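Local coordinates for carboxypeptidase 1 (Deinococcus radiodurans str. R1, PDB 5GIV), which probably releases amino acids one at a time, with broad specificity, from the C-terminus of peptides as a zinc metallocarboxypeptidase of the M32 family, at residues A[92-95]-A[96-100]; A[358-361]-A[362-366]. All coordinates share one frame; numbering follows the deposited sequence.

Contact 1: residues A[92-95]-A[96-100]; sequences QDFE and KATRI
E95 and R99, one helical turn apart, are joined by a salt bridge in which the guanidinium presents its NE side to a single carboxylate oxygen. NE of R99 lies 2.8 Å from OE2 of E95, and NH2 of R99 lies 2.9 Å from the same OE2. Both nitrogens come from the anti side of that oxygen, and the two flat groups are turned 59° against each other, so this is not the coplanar two-oxygen pairing. Each chain folds to meet the other: E95 bends at chi2 (66°), and R99 bends at both chi2 and chi3. NH2 of R99 also forms a salt bridge with E151, while NH1 bonds the carbonyl of Y148. With an alanine here, E95 and E151 would probably lose their shared cationic mate and the carbonyl of Y148 the donor it receives from NH1 of R99.

The contact is an i to i+4 pairing in the last turns of helix 81-99, which ends before I100. A second such pair, F94 and T98, lies on another side of the helix. The methyl CG2 of T98 stands over one face of the F94 ring, 3.9 Å from its centroid, in a CH-pi contact offset toward the rim. With OG1 of T98 set between its backbone N and carbonyl carbon (chi1 60°), the hydroxyl lies 2.9 Å from O of F94 and 3.2 Å from O of E95. Nearby, CG of K96 packs 3.3 Å from O of D93, whose own carboxylate pairs with R468.

Contact 2: residues A[358-361]-A[362-366]; sequences NLHV and ITRFE
N358 meets I362 through its carbonyl: the backbone N of I362 donates to O of N358 at 2.9 Å, and CG1 of I362 lies against the same oxygen at 3.2 Å. The amide end of N358 leads away, to T423, N426 and Y489. At L359 the carbonyl receives two donors from T363, the backbone N and the hydroxyl, with OG1 of T363 2.7 Å from O of L359. That hydroxyl sits beside its own backbone N (chi1 -61°), which turns it back along the helix, and it also bonds N392. The carbonyl of H360 takes two donors from R364: NH1 of R364 hydrogen-bonds O of H360 at 3.0 Å from well above the carbonyl plane, and the backbone N reaches that oxygen from the opposite face. The two side chains run alongside each other, with NH1 of R364 at the imidazole edge and the ring and guanidinium planes 60° apart; Y389 bonds both, and D407 pairs with R364. V361 closes the series, its O accepting from N of F365 at 2.9 Å. A threonine hydroxyl turned back to the i-4 carbonyl is familiar in helices; here an arginine joins it, on buried helix 357-372 of the largely helical M32 fold, where the V361 side chain lies about 8 Å from that of the zinc ligand E296.

In the fold
Both contacts are i to i+4 pairings within single helices, 81-99 for contact 1 and 357-372 for contact 2, and their nearest atoms are about 17 Å apart. Contact 1 lies at the surface, away from the annotated sites, and joins charged side chains directly, with its arginine linking the helix end to a loop. Contact 2 is largely buried, closer to the zinc, and its polar side chains turn to backbone carbonyls and to neighbouring helices such as 381-393 and 420-439. An arginine serves in each: in 96-100 it grips a carboxylate of its own helix, whereas in 362-366 it bonds a carbonyl and finds its acidic partner elsewhere in the fold.

Contact 1: residues A[92-95]-A[96-100]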
ATOM      1  N   GLN A  92      18.388  11.043  23.376  1.00 34.84           N
ATOM      2  CA  GLN A  92      17.324  10.588  24.265  1.00 34.86           C
ATOM      3  C   GLN A  92      16.610   9.373  23.684  1.00 34.84           C
ATOM      4  O   GLN A  92      16.303   8.423  24.414  1.00 34.89           O
ATOM      5  CB  GLN A  92      16.337  11.723  24.539  1.00 34.84           C
ATOM      6  CG  GLN A  92      16.929  12.846  25.379  1.00 34.88           C
ATOM      7  CD  GLN A  92      16.032  14.076  25.471  1.00 34.89           C
ATOM      8  OE1 GLN A  92      14.953  14.131  24.870  1.00 34.86           O
ATOM      9  NE2 GLN A  92      16.492  15.082  26.209  1.00 34.93           N
ATOM     10  N   ASP A  93      16.333   9.385  22.372  1.00 27.22           N
ATOM     11  CA  ASP A  93      15.766   8.198  21.738  1.00 27.21           C
ATOM     12  C   ASP A  93      16.755   7.042  21.812  1.00 27.29           C
ATOM     13  O   ASP A  93      16.386   5.906  22.132  1.00 27.33           O
ATOM     14  CB  ASP A  93      15.408   8.475  20.274  1.00 27.15           C
ATOM     15  CG  ASP A  93      14.352   9.561  20.107  1.00 27.10           C
ATOM     16  OD1 ASP A  93      13.657   9.918  21.085  1.00 27.12           O
ATOM     17  OD2 ASP A  93      14.205  10.048  18.965  1.00 27.06           O
ATOM     18  N   PHE A  94      18.031   7.323  21.551  1.00 28.65           N
ATOM     19  CA  PHE A  94      19.039   6.275  21.635  1.00 28.74           C
ATOM     20  C   PHE A  94      19.134   5.713  23.048  1.00 28.81           C
ATOM     21  O   PHE A  94      19.336   4.506  23.232  1.00 28.87           O
ATOM     22  CB  PHE A  94      20.392   6.810  21.174  1.00 28.76           C
ATOM     23  CG  PHE A  94      21.448   5.752  21.070  1.00 28.86           C
ATOM     24  CD1 PHE A  94      22.227   5.420  22.166  1.00 28.95           C
ATOM     25  CD2 PHE A  94      21.661   5.083  19.876  1.00 28.90           C
ATOM     26  CE1 PHE A  94      23.205   4.441  22.066  1.00 29.07           C
ATOM     27  CE2 PHE A  94      22.636   4.102  19.775  1.00 29.02           C
ATOM     28  CZ  PHE A  94      23.405   3.784  20.868  1.00 29.11           C
ATOM     29  N   GLU A  95      19.021   6.574  24.061  1.00 37.62           N
ATOM     30  CA  GLU A  95      19.074   6.100  25.438  1.00 37.71           C
ATOM     31  C   GLU A  95      17.956   5.104  25.727  1.00 37.73           C
ATOM     32  O   GLU A  95      18.215   3.974  26.157  1.00 37.82           O
ATOM     33  CB  GLU A  95      18.998   7.291  26.394  1.00 37.72           C
ATOM     34  CG  GLU A  95      18.852   6.918  27.860  1.00 37.80           C
ATOM     35  CD  GLU A  95      20.071   6.210  28.398  1.00 37.94           C
ATOM     36  OE1 GLU A  95      21.152   6.350  27.778  1.00 37.96           O
ATOM     37  OE2 GLU A  95      19.957   5.537  29.446  1.00 38.02           O
ATOM     38  N   LYS A  96      16.703   5.488  25.463  1.00 37.59           N
ATOM     39  CA  LYS A  96      15.590   4.591  25.780  1.00 37.60           C
ATOM     40  C   LYS A  96      15.602   3.347  24.899  1.00 37.62           C
ATOM     41  O   LYS A  96      15.259   2.255  25.363  1.00 37.67           O
ATOM     42  CB  LYS A  96      14.247   5.321  25.686  1.00 37.55           C
ATOM     43  CG  LYS A  96      13.999   6.091  24.418  1.00 37.49           C
ATOM     44  CD  LYS A  96      12.777   6.986  24.586  1.00 37.46           C
ATOM     45  CE  LYS A  96      12.976   8.037  25.679  1.00 37.48           C
ATOM     46  NZ  LYS A  96      11.714   8.828  25.889  1.00 37.48           N
ATOM     47  N   ALA A  97      16.005   3.484  23.633  1.00 31.50           N
ATOM     48  CA  ALA A  97      15.973   2.329  22.739  1.00 31.52           C
ATOM     49  C   ALA A  97      16.973   1.266  23.170  1.00 31.65           C
ATOM     50  O   ALA A  97      16.716   0.070  22.991  1.00 31.71           O
ATOM     51  CB  ALA A  97      16.243   2.759  21.302  1.00 31.46           C
ATOM     52  N   THR A  98      18.107   1.676  23.753  1.00 26.86           N
ATOM     53  CA  THR A  98      19.106   0.720  24.216  1.00 26.97           C
ATOM     54  C   THR A  98      18.904   0.333  25.671  1.00 27.04           C
ATOM     55  O   THR A  98      19.460  -0.677  26.112  1.00 27.17           O
ATOM     56  CB  THR A  98      20.530   1.285  24.058  1.00 26.99           C
ATOM     57  OG1 THR A  98      20.672   2.501  24.816  1.00 26.92           O
ATOM     58  CG2 THR A  98      20.842   1.556  22.597  1.00 26.95           C
ATOM     59  N   ARG A  99      18.102   1.093  26.415  1.00 29.27           N
ATOM     60  CA  ARG A  99      17.873   0.771  27.818  1.00 29.33           C
ATOM     61  C   ARG A  99      17.182  -0.578  27.956  1.00 29.39           C
ATOM     62  O   ARG A  99      17.454  -1.333  28.896  1.00 29.50           O
ATOM     63  CB  ARG A  99      17.032   1.865  28.475  1.00 29.24           C
ATOM     64  CG  ARG A  99      16.868   1.697  29.978  1.00 29.30           C
ATOM     65  CD  ARG A  99      18.093   2.234  30.716  1.00 29.36           C
ATOM     66  NE  ARG A  99      18.179   3.689  30.583  1.00 29.29           N
ATOM     67  CZ  ARG A  99      17.580   4.556  31.397  1.00 29.26           C
ATOM     68  NH1 ARG A  99      16.853   4.130  32.421  1.00 29.31           N
ATOM     69  NH2 ARG A  99      17.705   5.857  31.186  1.00 29.22           N
ATOM     70  N   ILE A 100      16.261  -0.885  27.050  1.00 34.31           N
ATOM     71  CA  ILE A 100      15.455  -2.098  27.134  1.00 34.34           C
ATOM     72  C   ILE A 100      16.145  -3.180  26.311  1.00 34.42           C
ATOM     73  O   ILE A 100      16.378  -2.969  25.109  1.00 34.37           O
ATOM     74  CB  ILE A 100      14.020  -1.858  26.646  1.00 34.24           C
ATOM     75  CG1 ILE A 100      13.408  -0.674  27.399  1.00 34.19           C
ATOM     76  CG2 ILE A 100      13.177  -3.125  26.812  1.00 34.28           C
ATOM     77  CD1 ILE A 100      12.029  -0.294  26.917  1.00 34.10           C
TER

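Contact 2: residues A[358-361]-A[362-366]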
ATOM      1  N   ASN A 358     -14.540  12.551  28.807  1.00 17.10           N
ATOM      2  CA  ASN A 358     -13.424  12.386  29.729  1.00 17.10           C
ATOM      3  C   ASN A 358     -13.729  11.381  30.831  1.00 17.09           C
ATOM      4  O   ASN A 358     -12.800  10.769  31.373  1.00 17.10           O
ATOM      5  CB  ASN A 358     -13.040  13.749  30.305  1.00 17.11           C
ATOM      6  CG  ASN A 358     -12.606  14.720  29.221  1.00 17.12           C
ATOM      7  OD1 ASN A 358     -11.815  14.377  28.352  1.00 17.14           O
ATOM      8  ND2 ASN A 358     -13.139  15.927  29.255  1.00 17.12           N
ATOM      9  N   LEU A 359     -15.005  11.141  31.126  1.00 23.73           N
ATOM     10  CA  LEU A 359     -15.339  10.143  32.133  1.00 23.71           C
ATOM     11  C   LEU A 359     -14.888   8.745  31.716  1.00 23.55           C
ATOM     12  O   LEU A 359     -14.606   7.900  32.575  1.00 23.51           O
ATOM     13  CB  LEU A 359     -16.844  10.175  32.403  1.00 23.75           C
ATOM     14  CG  LEU A 359     -17.349  11.522  32.917  1.00 23.95           C
ATOM     15  CD1 LEU A 359     -18.858  11.578  32.892  1.00 23.98           C
ATOM     16  CD2 LEU A 359     -16.838  11.756  34.333  1.00 24.08           C
ATOM     17  N   HIS A 360     -14.813   8.476  30.409  1.00 17.09           N
ATOM     18  CA  HIS A 360     -14.290   7.187  29.958  1.00 17.11           C
ATOM     19  C   HIS A 360     -12.784   7.089  30.184  1.00 17.12           C
ATOM     20  O   HIS A 360     -12.279   6.033  30.589  1.00 17.13           O
ATOM     21  CB  HIS A 360     -14.619   6.966  28.479  1.00 17.12           C
ATOM     22  CG  HIS A 360     -16.085   6.924  28.175  1.00 17.12           C
ATOM     23  ND1 HIS A 360     -16.793   5.744  28.062  1.00 17.13           N
ATOM     24  CD2 HIS A 360     -16.971   7.918  27.932  1.00 17.11           C
ATOM     25  CE1 HIS A 360     -18.052   6.016  27.773  1.00 17.13           C
ATOM     26  NE2 HIS A 360     -18.188   7.327  27.693  1.00 17.11           N
ATOM     27  N   VAL A 361     -12.049   8.165  29.887  1.00 17.12           N
ATOM     28  CA  VAL A 361     -10.602   8.170  30.079  1.00 17.14           C
ATOM     29  C   VAL A 361     -10.265   8.021  31.555  1.00 17.13           C
ATOM     30  O   VAL A 361      -9.379   7.245  31.933  1.00 17.15           O
ATOM     31  CB  VAL A 361      -9.990   9.453  29.484  1.00 17.15           C
ATOM     32  CG1 VAL A 361      -8.518   9.567  29.828  1.00 17.17           C
ATOM     33  CG2 VAL A 361     -10.181   9.474  27.978  1.00 17.15           C
ATOM     34  N   ILE A 362     -10.959   8.778  32.409  1.00 21.80           N
ATOM     35  CA  ILE A 362     -10.739   8.686  33.850  1.00 21.89           C
ATOM     36  C   ILE A 362     -10.983   7.265  34.334  1.00 21.82           C
ATOM     37  O   ILE A 362     -10.206   6.714  35.122  1.00 21.84           O
ATOM     38  CB  ILE A 362     -11.631   9.688  34.600  1.00 22.06           C
ATOM     39  CG1 ILE A 362     -11.270  11.121  34.199  1.00 22.17           C
ATOM     40  CG2 ILE A 362     -11.534   9.454  36.110  1.00 22.14           C
ATOM     41  CD1 ILE A 362     -12.195  12.164  34.770  1.00 22.36           C
ATOM     42  N   THR A 363     -12.085   6.657  33.895  1.00 19.60           N
ATOM     43  CA  THR A 363     -12.348   5.272  34.267  1.00 19.52           C
ATOM     44  C   THR A 363     -11.142   4.382  33.981  1.00 19.43           C
ATOM     45  O   THR A 363     -10.657   3.671  34.865  1.00 19.43           O
ATOM     46  CB  THR A 363     -13.576   4.762  33.517  1.00 19.43           C
ATOM     47  OG1 THR A 363     -14.702   5.566  33.874  1.00 19.53           O
ATOM     48  CG2 THR A 363     -13.853   3.295  33.867  1.00 19.34           C
ATOM     49  N   ARG A 364     -10.642   4.420  32.741  1.00 17.14           N
ATOM     50  CA  ARG A 364      -9.541   3.545  32.352  1.00 17.16           C
ATOM     51  C   ARG A 364      -8.265   3.866  33.126  1.00 17.17           C
ATOM     52  O   ARG A 364      -7.574   2.959  33.608  1.00 17.19           O
ATOM     53  CB  ARG A 364      -9.295   3.665  30.852  1.00 17.18           C
ATOM     54  CG  ARG A 364     -10.400   3.087  30.005  1.00 17.18           C
ATOM     55  CD  ARG A 364     -10.571   3.837  28.688  1.00 17.18           C
ATOM     56  NE  ARG A 364     -11.509   3.143  27.807  1.00 17.19           N
ATOM     57  CZ  ARG A 364     -12.829   3.132  27.980  1.00 17.18           C
ATOM     58  NH1 ARG A 364     -13.376   3.769  29.012  1.00 17.16           N
ATOM     59  NH2 ARG A 364     -13.602   2.461  27.133  1.00 17.20           N
ATOM     60  N   PHE A 365      -7.940   5.155  33.264  1.00 20.09           N
ATOM     61  CA  PHE A 365      -6.720   5.545  33.962  1.00 20.14           C
ATOM     62  C   PHE A 365      -6.719   5.018  35.393  1.00 20.20           C
ATOM     63  O   PHE A 365      -5.714   4.470  35.864  1.00 20.20           O
ATOM     64  CB  PHE A 365      -6.587   7.065  33.931  1.00 20.23           C
ATOM     65  CG  PHE A 365      -5.366   7.599  34.626  1.00 20.30           C
ATOM     66  CD1 PHE A 365      -4.156   7.659  33.973  1.00 20.24           C
ATOM     67  CD2 PHE A 365      -5.441   8.074  35.925  1.00 20.43           C
ATOM     68  CE1 PHE A 365      -3.039   8.170  34.601  1.00 20.28           C
ATOM     69  CE2 PHE A 365      -4.323   8.593  36.561  1.00 20.49           C
ATOM     70  CZ  PHE A 365      -3.125   8.639  35.902  1.00 20.41           C
ATOM     71  N   GLU A 366      -7.842   5.168  36.100  1.00 32.90           N
ATOM     72  CA  GLU A 366      -7.893   4.743  37.493  1.00 32.99           C
ATOM     73  C   GLU A 366      -7.796   3.227  37.626  1.00 32.93           C
ATOM     74  O   GLU A 366      -7.211   2.729  38.596  1.00 32.98           O
ATOM     75  CB  GLU A 366      -9.162   5.285  38.153  1.00 33.08           C
ATOM     76  CG  GLU A 366      -9.084   6.793  38.424  1.00 33.24           C
ATOM     77  CD  GLU A 366     -10.351   7.381  39.024  1.00 33.39           C
ATOM     78  OE1 GLU A 366     -11.368   6.653  39.145  1.00 33.36           O
ATOM     79  OE2 GLU A 366     -10.340   8.591  39.355  1.00 33.53           O
TER